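Long-range contacts in NAD-dependent epimerase/dehydratase (Methylobacillus flagellatus KT, PDB 3GPI), which is of unproven function but probably binds NAD through a Rossmann fold, as a putative member of the NAD-dependent epimerase/dehydratase family: residues Leu224-Asp229 against Asp265-Tyr270; Trp181-His186 against Asn215-Val220; Gln170-Trp175 against Gln231-Pro236; Gln174-Asn179 against Pro219-Leu224; Arg187-Ala192 against Tyr259-Pro264. One frame throughout, in Å; residues are numbered along the deposited sequence.

Contact 1: Leu224-Asp229 against Asp265-Tyr270. With EDO (1,2-ethanediol), chain B.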
# COMPACT_ATOMS: atom_id res chain seq x y z
N LEU A 224 10.28 13.78 12.21
CA LEU A 224 10.71 13.35 13.55
C LEU A 224 10.61 14.50 14.54
O LEU A 224 10.12 14.27 15.63
CB LEU A 224 12.10 12.75 13.49
CG LEU A 224 12.21 11.41 12.81
CD1 LEU A 224 13.69 11.14 12.48
CD2 LEU A 224 11.59 10.29 13.67
N ARG A 225 11.02 15.71 14.15
CA ARG A 225 10.90 16.84 15.08
C ARG A 225 9.45 17.19 15.35
O ARG A 225 9.13 17.52 16.48
CB ARG A 225 11.65 18.04 14.54
CG ARG A 225 13.15 17.91 14.66
CD ARG A 225 13.79 19.12 14.08
NE ARG A 225 15.22 19.13 14.33
CZ ARG A 225 15.92 20.25 14.44
NH1 ARG A 225 15.31 21.44 14.37
NH2 ARG A 225 17.23 20.16 14.64
N TRP A 226 8.58 17.12 14.33
CA TRP A 226 7.16 17.46 14.53
C TRP A 226 6.57 16.43 15.51
O TRP A 226 5.82 16.78 16.46
CB TRP A 226 6.47 17.39 13.13
CG TRP A 226 5.01 17.85 13.16
CD1 TRP A 226 4.56 19.12 12.87
CD2 TRP A 226 3.85 17.07 13.44
NE1 TRP A 226 3.20 19.16 12.98
CE2 TRP A 226 2.73 17.92 13.32
CE3 TRP A 226 3.65 15.73 13.76
CZ2 TRP A 226 1.42 17.47 13.53
CZ3 TRP A 226 2.34 15.27 13.96
CH2 TRP A 226 1.24 16.16 13.86
N LEU A 227 6.89 15.16 15.30
CA LEU A 227 6.41 14.11 16.18
C LEU A 227 6.98 14.21 17.61
O LEU A 227 6.29 13.92 18.60
CB LEU A 227 6.73 12.75 15.58
CG LEU A 227 5.86 12.36 14.38
CD1 LEU A 227 6.38 11.13 13.72
CD2 LEU A 227 4.37 12.22 14.78
N ALA A 228 8.24 14.64 17.69
CA ALA A 228 8.89 14.82 18.98
C ALA A 228 8.21 15.98 19.71
O ALA A 228 7.90 15.85 20.90
CB ALA A 228 10.37 15.09 18.78
N ASP A 229 7.92 17.07 18.99
CA ASP A 229 7.27 18.24 19.58
C ASP A 229 5.92 17.88 20.18
O ASP A 229 5.57 18.29 21.31
CB ASP A 229 7.11 19.36 18.55
CG ASP A 229 8.41 20.04 18.22
OD1 ASP A 229 9.45 19.75 18.86
OD2 ASP A 229 8.41 20.89 17.28
N ASP A 265 -2.29 14.73 4.79
CA ASP A 265 -0.87 14.91 5.08
C ASP A 265 -0.59 14.35 6.48
O ASP A 265 -1.52 13.94 7.21
CB ASP A 265 -0.51 16.39 4.98
CG ASP A 265 -1.43 17.24 5.79
OD1 ASP A 265 -1.49 17.02 7.00
OD2 ASP A 265 -2.17 18.06 5.20
N TYR A 266 0.68 14.34 6.86
CA TYR A 266 1.13 13.74 8.11
C TYR A 266 0.53 14.43 9.34
O TYR A 266 0.38 13.79 10.38
CB TYR A 266 2.68 13.79 8.15
CG TYR A 266 3.20 15.20 8.36
CD1 TYR A 266 3.59 15.62 9.63
CD2 TYR A 266 3.34 16.09 7.28
CE1 TYR A 266 4.08 16.90 9.85
CE2 TYR A 266 3.82 17.40 7.49
CZ TYR A 266 4.22 17.77 8.77
OH TYR A 266 4.72 19.04 8.98
N VAL A 267 0.22 15.71 9.22
CA VAL A 267 -0.38 16.46 10.35
C VAL A 267 -1.72 15.83 10.76
O VAL A 267 -1.96 15.57 11.95
CB VAL A 267 -0.55 17.94 10.01
CG1 VAL A 267 -1.32 18.71 11.09
CG2 VAL A 267 0.83 18.60 9.83
N SER A 268 -2.55 15.53 9.76
CA SER A 268 -3.84 14.88 9.97
C SER A 268 -3.69 13.43 10.46
O SER A 268 -4.31 13.00 11.45
CB SER A 268 -4.63 14.90 8.66
OG SER A 268 -4.88 16.24 8.32
N GLY A 269 -2.89 12.65 9.74
CA GLY A 269 -2.75 11.26 10.04
C GLY A 269 -2.07 11.00 11.37
O GLY A 269 -2.57 10.22 12.20
N TYR A 270 -0.90 11.61 11.58
CA TYR A 270 -0.25 11.41 12.86
C TYR A 270 -0.99 12.11 13.99
O TYR A 270 -1.00 11.59 15.10
CB TYR A 270 1.23 11.80 12.80
CG TYR A 270 2.07 10.74 12.15
CD1 TYR A 270 2.31 9.53 12.78
CD2 TYR A 270 2.63 10.94 10.89
CE1 TYR A 270 3.07 8.52 12.20
CE2 TYR A 270 3.42 9.94 10.29
CZ TYR A 270 3.63 8.74 10.94
OH TYR A 270 4.37 7.76 10.35
C1 EDO B . 6.24 7.33 7.47
O1 EDO B . 5.29 8.25 7.90
C2 EDO B . 7.03 8.18 6.53
O2 EDO B . 8.30 8.28 7.12
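Trp226 carries this contact, its indole reaching out from helix 224-229 toward helix 266-270. With CG anti to the backbone N (chi1 -174°), the ring system projects toward the second helix and meets the side chain of Tyr266 tip to tip. The phenol arrives edge first: Tyr266 CE1 lies over the indole face, 3.6 Å from Trp226 CG, and with the planes at 80° the pair is a T-shaped stack. Tyr266 reaches it from the crowded position between backbone N and carbonyl carbon. The two helix segments cross at -43° with axes 11.6 Å apart, a wide separation that large aromatic side chains are suited to bridge, here in the C-terminal part of this Rossmann-type protein. At the far end of the indole, Trp226 CZ3 packs 3.8 Å from Tyr270 CB, which also takes Leu227 CD2 at 3.7 Å. Tyr270 OH then hydrogen-bonds O1 of a bound ethanediol at 2.7 Å, either hydroxyl being a possible donor. Val267, a compact branched residue, sets CG1 3.9 Å from Trp226 CZ2.

Contact 2: Trp181-His186 against Asn215-Val220. With EDO (1,2-ethanediol), chain C; EDO (1,2-ethanediol), chain B.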
# COMPACT_ATOMS: atom_id res chain seq x y z
N TRP A 181 14.10 12.70 1.92
CA TRP A 181 12.66 12.80 1.72
C TRP A 181 11.92 11.53 2.09
O TRP A 181 12.40 10.41 1.89
CB TRP A 181 12.38 13.11 0.24
CG TRP A 181 12.79 14.49 -0.11
CD1 TRP A 181 13.97 14.87 -0.72
CD2 TRP A 181 12.09 15.69 0.18
NE1 TRP A 181 14.00 16.23 -0.86
CE2 TRP A 181 12.86 16.77 -0.32
CE3 TRP A 181 10.83 15.97 0.77
CZ2 TRP A 181 12.45 18.10 -0.21
CZ3 TRP A 181 10.42 17.30 0.86
CH2 TRP A 181 11.22 18.35 0.37
N THR A 182 10.74 11.71 2.69
CA THR A 182 9.88 10.59 3.04
C THR A 182 8.48 10.82 2.47
O THR A 182 7.96 11.97 2.52
CB THR A 182 9.82 10.35 4.58
OG1 THR A 182 9.28 11.51 5.25
CG2 THR A 182 11.21 10.04 5.14
N ASN A 183 7.89 9.73 1.99
CA ASN A 183 6.58 9.73 1.34
C ASN A 183 5.75 8.71 2.06
O ASN A 183 6.23 7.63 2.42
CB ASN A 183 6.71 9.33 -0.12
CG ASN A 183 7.57 10.29 -0.91
OD1 ASN A 183 7.12 11.33 -1.37
ND2 ASN A 183 8.84 9.95 -1.05
N ARG A 184 4.49 9.04 2.26
CA ARG A 184 3.61 8.14 3.07
C ARG A 184 2.17 8.08 2.59
O ARG A 184 1.69 8.98 1.89
CB ARG A 184 3.57 8.57 4.55
CG ARG A 184 2.85 9.92 4.76
CD ARG A 184 3.07 10.63 6.12
NE ARG A 184 4.50 10.55 6.37
CZ ARG A 184 5.42 11.16 5.65
NH1 ARG A 184 5.10 12.12 4.79
NH2 ARG A 184 6.67 10.83 5.82
N ILE A 185 1.48 7.01 2.98
CA ILE A 185 0.06 6.88 2.76
C ILE A 185 -0.49 6.22 4.01
O ILE A 185 0.03 5.23 4.49
CB ILE A 185 -0.24 6.07 1.45
CG1 ILE A 185 -1.75 6.03 1.13
CG2 ILE A 185 0.35 4.67 1.51
CD1 ILE A 185 -2.32 7.39 0.59
N HIS A 186 -1.59 6.76 4.54
CA HIS A 186 -2.21 6.13 5.68
C HIS A 186 -2.93 4.86 5.22
O HIS A 186 -3.56 4.84 4.15
CB HIS A 186 -3.25 7.10 6.25
CG HIS A 186 -3.78 6.70 7.60
ND1 HIS A 186 -4.64 5.62 7.79
CD2 HIS A 186 -3.58 7.25 8.83
CE1 HIS A 186 -4.94 5.54 9.08
NE2 HIS A 186 -4.32 6.51 9.73
N ASN A 215 -0.35 14.15 0.18
CA ASN A 215 0.00 15.43 -0.44
C ASN A 215 1.35 16.01 -0.04
O ASN A 215 1.80 16.98 -0.70
CB ASN A 215 -1.05 16.48 -0.07
CG ASN A 215 -2.41 16.21 -0.64
OD1 ASN A 215 -2.60 15.55 -1.64
ND2 ASN A 215 -3.38 16.82 -0.00
N GLN A 216 1.99 15.50 1.01
CA GLN A 216 3.15 16.23 1.57
C GLN A 216 4.32 15.35 1.92
O GLN A 216 4.46 14.95 3.06
CB GLN A 216 2.74 17.05 2.80
CG GLN A 216 1.78 18.23 2.49
CD GLN A 216 1.64 19.21 3.64
OE1 GLN A 216 2.62 19.62 4.23
NE2 GLN A 216 0.40 19.59 3.96
N PRO A 217 5.20 15.08 0.96
CA PRO A 217 6.48 14.48 1.33
C PRO A 217 7.23 15.47 2.22
O PRO A 217 7.09 16.68 2.10
CB PRO A 217 7.20 14.31 -0.01
CG PRO A 217 6.34 14.89 -1.07
CD PRO A 217 5.12 15.47 -0.46
N LEU A 218 8.07 14.95 3.10
CA LEU A 218 8.91 15.85 3.89
C LEU A 218 10.18 15.15 4.28
O LEU A 218 10.25 13.92 4.31
CB LEU A 218 8.20 16.47 5.14
CG LEU A 218 7.97 15.54 6.34
CD1 LEU A 218 7.29 16.35 7.51
CD2 LEU A 218 7.07 14.37 5.97
N PRO A 219 11.21 15.94 4.58
CA PRO A 219 12.45 15.34 5.04
C PRO A 219 12.22 14.64 6.38
O PRO A 219 11.45 15.15 7.22
CB PRO A 219 13.36 16.56 5.25
CG PRO A 219 12.82 17.62 4.34
CD PRO A 219 11.32 17.40 4.46
N VAL A 220 12.89 13.52 6.58
CA VAL A 220 12.62 12.67 7.75
C VAL A 220 12.83 13.45 9.07
O VAL A 220 12.11 13.26 10.03
CB VAL A 220 13.41 11.33 7.70
CG1 VAL A 220 14.94 11.55 7.86
CG2 VAL A 220 12.88 10.32 8.68
C1 EDO C . 9.84 7.58 1.39
O1 EDO C . 9.43 7.28 2.70
C2 EDO C . 9.04 6.82 0.39
O2 EDO C . 9.57 6.85 -0.90
C1 EDO B . 6.24 7.33 7.47
O1 EDO B . 5.29 8.25 7.90
C2 EDO B . 7.03 8.18 6.53
O2 EDO B . 8.30 8.28 7.12
O HOH W 1 2.66 13.79 4.78
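A short antiparallel beta ladder of two residue pairs joins strand 181-186, part of the main Rossmann-type sheet, to the two-residue strand 218-219. Thr182 and Leu218 form its hydrogen-bonded pair: Thr182 N donates to Leu218 O (2.8 Å), and Leu218 N returns a bond to Thr182 O (3.0 Å). Leu218 O is gripped twice, because Thr182 OG1 also donates to it at 2.8 Å. The backbone donor stands above the carbonyl plane, whereas the hydroxyl lies within it. Threonine suits this place: OG1 sits between backbone N and carbonyl carbon (chi1 61°), while CG2 packs on Val220 CB.

Trp181 and Pro219 make the adjoining non-hydrogen-bonded pair, fitting for a proline that lacks an N-H. Pro219 CG rests over the six-membered ring of Trp181 in a CH-pi contact, 11° off its normal, and Trp181 NE1 is held by Glu118.

In the second shell, Arg184 bends at chi3 (45°) and brings NH2 to Thr182 OG1, a bond to be read with caution, as NH2 is modelled very near an ethanediol. Arg184 NE donates to O1 of that ethanediol. A water accepts from Arg184 NH1 at 3.0 Å and donates to Gln216 O at 2.7 Å.

Contact 3: Gln170-Trp175 against Gln231-Pro236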
# COMPACT_ATOMS: atom_id res chain seq x y z
N GLN A 170 10.66 9.51 19.65
CA GLN A 170 10.86 9.58 21.11
C GLN A 170 12.32 9.45 21.49
O GLN A 170 12.69 9.68 22.66
CB GLN A 170 10.04 8.46 21.78
CG GLN A 170 8.52 8.69 21.74
CD GLN A 170 7.76 7.54 22.32
OE1 GLN A 170 8.33 6.72 23.04
NE2 GLN A 170 6.46 7.47 22.03
N THR A 171 13.14 9.07 20.53
CA THR A 171 14.57 8.84 20.78
C THR A 171 15.49 9.59 19.78
O THR A 171 16.07 8.98 18.89
CB THR A 171 14.88 7.33 20.80
OG1 THR A 171 14.50 6.76 19.53
CG2 THR A 171 14.14 6.64 21.96
N PRO A 172 15.69 10.92 19.97
CA PRO A 172 16.46 11.71 19.00
C PRO A 172 17.91 11.28 18.83
O PRO A 172 18.47 11.48 17.75
CB PRO A 172 16.37 13.15 19.55
CG PRO A 172 15.20 13.16 20.42
CD PRO A 172 15.12 11.77 21.02
N GLU A 173 18.51 10.62 19.83
CA GLU A 173 19.85 10.06 19.61
C GLU A 173 19.90 8.95 18.54
O GLU A 173 20.96 8.66 17.98
CB GLU A 173 20.47 9.59 20.94
N GLN A 174 18.75 8.36 18.21
CA GLN A 174 18.69 7.30 17.20
C GLN A 174 18.19 7.78 15.84
O GLN A 174 17.90 6.97 14.96
CB GLN A 174 17.81 6.12 17.69
CG GLN A 174 18.27 5.55 19.03
CD GLN A 174 17.47 4.34 19.49
OE1 GLN A 174 17.26 3.40 18.72
NE2 GLN A 174 17.06 4.35 20.75
N TRP A 175 18.04 9.10 15.67
CA TRP A 175 17.62 9.61 14.37
C TRP A 175 18.68 9.38 13.30
O TRP A 175 19.87 9.38 13.60
CB TRP A 175 17.21 11.09 14.49
CG TRP A 175 16.00 11.31 15.36
CD1 TRP A 175 15.21 10.35 15.93
CD2 TRP A 175 15.41 12.57 15.70
NE1 TRP A 175 14.18 10.93 16.62
CE2 TRP A 175 14.28 12.29 16.49
CE3 TRP A 175 15.74 13.91 15.41
CZ2 TRP A 175 13.47 13.31 17.03
CZ3 TRP A 175 14.92 14.92 15.93
CH2 TRP A 175 13.81 14.61 16.74
N GLN A 231 5.01 15.06 21.37
CA GLN A 231 5.14 14.08 22.43
C GLN A 231 6.00 14.53 23.63
O GLN A 231 6.36 13.70 24.49
CB GLN A 231 5.70 12.78 21.88
CG GLN A 231 4.80 12.12 20.81
CD GLN A 231 5.37 10.82 20.38
OE1 GLN A 231 5.13 9.79 21.00
NE2 GLN A 231 6.15 10.84 19.29
N GLY A 232 6.35 15.81 23.66
CA GLY A 232 7.16 16.33 24.76
C GLY A 232 8.55 15.72 24.79
O GLY A 232 9.07 15.40 25.87
N ILE A 233 9.16 15.53 23.64
CA ILE A 233 10.49 14.93 23.53
C ILE A 233 11.51 16.01 23.28
O ILE A 233 11.41 16.78 22.35
CB ILE A 233 10.53 13.90 22.36
CG1 ILE A 233 9.45 12.82 22.54
CG2 ILE A 233 11.93 13.35 22.20
CD1 ILE A 233 9.56 11.99 23.80
N ALA A 234 12.52 16.07 24.14
CA ALA A 234 13.56 17.08 24.02
C ALA A 234 14.59 16.76 22.97
O ALA A 234 15.01 15.60 22.83
CB ALA A 234 14.25 17.28 25.38
N TYR A 235 15.03 17.78 22.23
CA TYR A 235 16.19 17.62 21.35
C TYR A 235 16.80 19.03 21.22
O TYR A 235 16.13 20.02 21.57
CB TYR A 235 15.80 17.04 19.96
CG TYR A 235 14.72 17.85 19.26
CD1 TYR A 235 15.05 18.92 18.42
CD2 TYR A 235 13.36 17.58 19.48
CE1 TYR A 235 14.09 19.68 17.81
CE2 TYR A 235 12.37 18.34 18.86
CZ TYR A 235 12.75 19.40 18.01
OH TYR A 235 11.83 20.20 17.39
N PRO A 236 18.02 19.11 20.70
CA PRO A 236 18.66 20.45 20.64
C PRO A 236 18.08 21.27 19.51
O PRO A 236 17.89 20.79 18.38
CB PRO A 236 20.13 20.15 20.41
CG PRO A 236 20.26 18.67 20.26
CD PRO A 236 18.95 18.00 20.41
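The indole of Trp175 has Pro172 CA of its own segment over one face, while its tip points to Tyr235, whose ring takes Trp175 CH2 over a face. The closest approach is 4.1 Å, from Trp175 CH2 to Tyr235 CD2, and the planes meet at 49°, an oblique pairing. Two surface loops are joined in this Rossmann-type, short-chain dehydrogenase/reductase protein, the one with a 3-10 turn at 172-174 after helix 164-168, the other following helix 220-230. Both rings have their polar ends tied down: Trp175 NE1 donates to Gln168 O, and Tyr235 OH bonds to Asp229.

Pro172 brings a compact apolar ring from the first loop to the second. Its CG packs 3.7 Å from Ile233 CG2 and 4.0 Å from Tyr235 CB. The branching of Ile233 serves two neighbours, for CG2 turns to Pro172 while CD1 lies along Gln170, 3.8 Å from Gln170 CA.

Beside Ile233 two extended glutamines cross at about a right angle, their amide planes 68° apart. Gln231 NE2 donates to Ile166 O and Leu227 O, orienting the amide so that OE1 faces Gln170. Gln170 NE2 donates to Gln231 OE1 at 2.9 Å, approaching above the carbonyl plane with an N-H...O angle of 157°.

Contact 4: Gln174-Asn179 against Pro219-Leu224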
# COMPACT_ATOMS: atom_id res chain seq x y z
N GLN A 174 18.75 8.36 18.21
CA GLN A 174 18.69 7.30 17.20
C GLN A 174 18.19 7.78 15.84
O GLN A 174 17.90 6.97 14.96
CB GLN A 174 17.81 6.12 17.69
CG GLN A 174 18.27 5.55 19.03
CD GLN A 174 17.47 4.34 19.49
OE1 GLN A 174 17.26 3.40 18.72
NE2 GLN A 174 17.06 4.35 20.75
N TRP A 175 18.04 9.10 15.67
CA TRP A 175 17.62 9.61 14.37
C TRP A 175 18.68 9.38 13.30
O TRP A 175 19.87 9.38 13.60
CB TRP A 175 17.21 11.09 14.49
CG TRP A 175 16.00 11.31 15.36
CD1 TRP A 175 15.21 10.35 15.93
CD2 TRP A 175 15.41 12.57 15.70
NE1 TRP A 175 14.18 10.93 16.62
CE2 TRP A 175 14.28 12.29 16.49
CE3 TRP A 175 15.74 13.91 15.41
CZ2 TRP A 175 13.47 13.31 17.03
CZ3 TRP A 175 14.92 14.92 15.93
CH2 TRP A 175 13.81 14.61 16.74
N PRO A 176 18.25 9.13 12.05
CA PRO A 176 19.25 8.81 11.00
C PRO A 176 20.16 10.00 10.71
O PRO A 176 19.77 11.15 10.91
CB PRO A 176 18.38 8.49 9.78
CG PRO A 176 17.09 9.26 10.03
CD PRO A 176 16.88 9.16 11.52
N ALA A 177 21.39 9.75 10.27
CA ALA A 177 22.30 10.84 9.94
C ALA A 177 21.81 11.60 8.71
O ALA A 177 21.92 12.82 8.65
CB ALA A 177 23.73 10.29 9.71
N ARG A 178 21.31 10.88 7.73
CA ARG A 178 20.90 11.46 6.46
C ARG A 178 19.46 11.94 6.55
O ARG A 178 18.61 11.18 7.02
CB ARG A 178 21.01 10.43 5.36
CG ARG A 178 20.97 11.04 4.01
CD ARG A 178 20.12 10.22 3.14
NE ARG A 178 20.73 10.03 1.86
CZ ARG A 178 20.33 9.14 0.95
NH1 ARG A 178 19.28 8.35 1.17
NH2 ARG A 178 20.99 9.07 -0.19
N ASN A 179 19.21 13.14 6.07
CA ASN A 179 17.87 13.75 6.13
C ASN A 179 17.15 13.65 4.78
O ASN A 179 17.03 14.63 4.06
CB ASN A 179 18.02 15.21 6.60
CG ASN A 179 16.72 15.87 6.87
OD1 ASN A 179 15.70 15.17 7.05
ND2 ASN A 179 16.70 17.18 6.93
N PRO A 219 11.21 15.94 4.58
CA PRO A 219 12.45 15.34 5.04
C PRO A 219 12.22 14.64 6.38
O PRO A 219 11.45 15.15 7.22
CB PRO A 219 13.36 16.56 5.25
CG PRO A 219 12.82 17.62 4.34
CD PRO A 219 11.32 17.40 4.46
N VAL A 220 12.89 13.52 6.58
CA VAL A 220 12.62 12.67 7.75
C VAL A 220 12.83 13.45 9.07
O VAL A 220 12.11 13.26 10.03
CB VAL A 220 13.41 11.33 7.70
CG1 VAL A 220 14.94 11.55 7.86
CG2 VAL A 220 12.88 10.32 8.68
N HIS A 221 13.82 14.33 9.11
CA HIS A 221 14.04 15.10 10.33
C HIS A 221 12.93 16.06 10.64
O HIS A 221 12.65 16.32 11.79
CB HIS A 221 15.41 15.83 10.31
CG HIS A 221 16.55 14.93 10.67
ND1 HIS A 221 17.18 15.00 11.89
CD2 HIS A 221 17.16 13.93 9.98
CE1 HIS A 221 18.13 14.08 11.94
NE2 HIS A 221 18.14 13.42 10.79
N ASP A 222 12.27 16.60 9.61
CA ASP A 222 11.14 17.45 9.90
C ASP A 222 9.98 16.65 10.49
O ASP A 222 9.29 17.13 11.40
CB ASP A 222 10.65 18.17 8.64
CG ASP A 222 11.59 19.28 8.17
OD1 ASP A 222 12.54 19.63 8.90
OD2 ASP A 222 11.34 19.76 7.06
N LEU A 223 9.76 15.44 10.01
CA LEU A 223 8.70 14.60 10.55
C LEU A 223 9.04 14.19 11.98
O LEU A 223 8.19 14.29 12.86
CB LEU A 223 8.53 13.36 9.66
CG LEU A 223 7.50 12.37 10.18
CD1 LEU A 223 6.09 12.99 10.32
CD2 LEU A 223 7.41 11.16 9.28
N LEU A 224 10.28 13.78 12.21
CA LEU A 224 10.71 13.35 13.55
C LEU A 224 10.61 14.50 14.54
O LEU A 224 10.12 14.27 15.63
CB LEU A 224 12.10 12.75 13.49
CG LEU A 224 12.21 11.41 12.81
CD1 LEU A 224 13.69 11.14 12.48
CD2 LEU A 224 11.59 10.29 13.67
O HOH W 2 14.83 19.44 7.23
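Two hydrogen bonds fasten the irregular segment 174-179 to the first turn of the helix that begins at Val220. Asn179, its CG anti to the backbone N (chi1 -172°), turns OD1 onto the helix start and accepts from His221 N at 2.9 Å, with the donor above the carbonyl plane. A short amide suits the spot, since its other end is a donor: Asn179 ND2 meets Pro241 O and a water that in turn donates to Asp222 OD1. The second bond also has its donor on the helix, this time in the side chain: His221 NE2 donates to Pro176 O at 2.8 Å, within both the carbonyl plane and the ring plane, so NE2 carries a proton, and the bond helps hold the ring's rotation.

Apolar contacts fill the space beside these bonds. Leu224 lies against the indole of Trp175, with CB over its centre and CD1 in a CH-pi contact 3.8 Å from the centroid of the five-membered ring. Pro176 CG meets Val220 CG1 tip to tip at 3.8 Å. An alanine in place of Trp175 would take away the indole face that Leu224 CB and CD1 pack on, and would probably loosen the loop on this side of the helix.

Helix 220-230 is thus lined by the loop that leads from helix 164-168 into strand 181-186; Gln168 of the former touches both Pro176 and Leu224, while Leu223 touches Arg184 of the strand.

Contact 5: Arg187-Ala192 against Tyr259-Pro264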
# COMPACT_ATOMS: atom_id res chain seq x y z
N ARG A 187 -2.82 3.80 6.00
CA ARG A 187 -3.52 2.54 5.71
C ARG A 187 -4.96 2.75 5.27
O ARG A 187 -5.43 2.12 4.31
CB ARG A 187 -3.51 1.64 6.95
CG ARG A 187 -4.23 0.30 6.79
CD ARG A 187 -4.66 -0.22 8.18
NE ARG A 187 -5.77 0.54 8.75
CZ ARG A 187 -6.30 0.33 9.95
NH1 ARG A 187 -5.81 -0.63 10.73
NH2 ARG A 187 -7.27 1.11 10.38
N ASP A 188 -5.70 3.63 5.94
CA ASP A 188 -7.11 3.77 5.61
C ASP A 188 -7.32 4.48 4.29
O ASP A 188 -8.30 4.22 3.60
CB ASP A 188 -7.85 4.55 6.68
CG ASP A 188 -7.96 3.81 8.01
OD1 ASP A 188 -7.57 2.64 8.14
OD2 ASP A 188 -8.53 4.43 8.93
N ASP A 189 -6.43 5.40 3.92
CA ASP A 189 -6.52 5.96 2.57
C ASP A 189 -6.13 4.97 1.49
O ASP A 189 -6.71 4.97 0.41
CB ASP A 189 -5.63 7.22 2.45
CG ASP A 189 -6.33 8.46 2.93
OD1 ASP A 189 -7.49 8.66 2.49
OD2 ASP A 189 -5.73 9.27 3.68
N GLY A 190 -5.11 4.14 1.73
CA GLY A 190 -4.77 3.12 0.74
C GLY A 190 -5.97 2.20 0.51
O GLY A 190 -6.31 1.90 -0.64
N ALA A 191 -6.62 1.75 1.60
CA ALA A 191 -7.75 0.87 1.46
C ALA A 191 -8.93 1.58 0.81
O ALA A 191 -9.57 1.00 -0.08
CB ALA A 191 -8.17 0.36 2.85
N ALA A 192 -9.22 2.79 1.27
CA ALA A 192 -10.38 3.52 0.74
C ALA A 192 -10.16 3.90 -0.71
O ALA A 192 -11.11 3.95 -1.49
CB ALA A 192 -10.68 4.74 1.58
N TYR A 259 -10.73 10.95 -5.92
CA TYR A 259 -10.64 10.42 -4.57
C TYR A 259 -10.26 11.53 -3.59
O TYR A 259 -9.38 12.34 -3.89
CB TYR A 259 -9.60 9.27 -4.52
CG TYR A 259 -9.47 8.78 -3.08
CD1 TYR A 259 -10.49 8.02 -2.51
CD2 TYR A 259 -8.35 9.09 -2.31
CE1 TYR A 259 -10.43 7.59 -1.18
CE2 TYR A 259 -8.26 8.64 -1.01
CZ TYR A 259 -9.30 7.93 -0.44
OH TYR A 259 -9.26 7.54 0.86
N GLN A 260 -10.92 11.55 -2.43
CA GLN A 260 -10.63 12.54 -1.38
C GLN A 260 -9.90 11.90 -0.22
O GLN A 260 -10.39 11.00 0.45
CB GLN A 260 -11.90 13.22 -0.88
CG GLN A 260 -12.50 14.12 -1.95
CD GLN A 260 -13.78 14.77 -1.52
OE1 GLN A 260 -14.75 14.09 -1.18
NE2 GLN A 260 -13.81 16.10 -1.56
N LEU A 261 -8.66 12.34 -0.00
CA LEU A 261 -7.91 11.79 1.11
C LEU A 261 -8.55 12.04 2.47
O LEU A 261 -8.96 13.17 2.79
CB LEU A 261 -6.49 12.37 1.10
CG LEU A 261 -5.58 11.89 -0.04
CD1 LEU A 261 -4.48 12.90 -0.33
CD2 LEU A 261 -5.00 10.48 0.20
N ILE A 262 -8.61 10.99 3.26
CA ILE A 262 -9.04 11.10 4.66
C ILE A 262 -7.98 11.86 5.46
O ILE A 262 -8.30 12.70 6.29
CB ILE A 262 -9.23 9.71 5.29
CG1 ILE A 262 -10.29 8.91 4.51
CG2 ILE A 262 -9.64 9.80 6.78
CD1 ILE A 262 -10.27 7.43 4.86
N TYR A 263 -6.70 11.54 5.20
CA TYR A 263 -5.57 12.13 5.89
C TYR A 263 -4.67 12.72 4.85
O TYR A 263 -3.74 12.06 4.38
CB TYR A 263 -4.82 11.07 6.70
CG TYR A 263 -5.69 10.36 7.68
CD1 TYR A 263 -6.06 10.98 8.88
CD2 TYR A 263 -6.14 9.07 7.43
CE1 TYR A 263 -6.87 10.32 9.80
CE2 TYR A 263 -6.97 8.41 8.34
CZ TYR A 263 -7.31 9.04 9.52
OH TYR A 263 -8.12 8.34 10.40
N PRO A 264 -4.95 13.97 4.44
CA PRO A 264 -4.23 14.56 3.30
C PRO A 264 -2.73 14.66 3.53
O PRO A 264 -1.98 14.70 2.58
CB PRO A 264 -4.90 15.93 3.11
CG PRO A 264 -6.19 15.87 3.86
CD PRO A 264 -6.05 14.82 4.93
O HOH W 3 -9.78 6.74 8.90
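Segment 187-192 is the regular first part of helix 187-201, and the irregular chain of 259-264 passes beside it with the CA atoms of Asp189 and Ile262 6.1 Å apart. In this Rossmann-type protein the contact fastens the loop before helix 266-277 to a helix that directly follows a strand of the main sheet. Asp189 does the work, its buried carboxylate receiving three donors. Asp189 OD1 accepts from Ile262 N (2.7 Å) on its syn lone pair and from Tyr259 OH (2.7 Å) on its anti lone pair, while Asp189 OD2 takes Tyr263 N at 2.9 Å. Two acceptor oxygens suit consecutive backbone N-H groups, and so many donors would probably favour the ionised acid. An alanine in place of Asp189 would remove the acceptor of all three donors and would probably loosen the loop. Ala192, small enough to admit the phenol, sets CB 3.2 Å from Tyr259 OH. Asp188 OD1 is held side-on by Arg187 in a salt bridge, and a water joins Asp188 OD2 (2.6 Å) to Tyr263 OH (2.8 Å).

How the contacts relate
Helix 220-230 is the common element of contacts 1 and 4, which share Leu224, and strand 218-219 of contact 2 runs into it. Contact 3, sharing Gln174 and Trp175 with contact 4, lies just beyond, and along the chain its loop encloses contact 2; contacts 2 and 4 close before contact 1 opens, and contact 5 alternates with all the others. Contacts 1 and 2 are closest, with centres 10 Å apart, and both touch one ethanediol. Contact 5 stands about 29 Å from contact 3 between centres but touches contact 2 and, through Tyr263 and Gly269, contact 1. Together they join helices 220-230 and 266-277 and nearby loops to each other, to strand 181-186 of the main sheet and to helix 187-201.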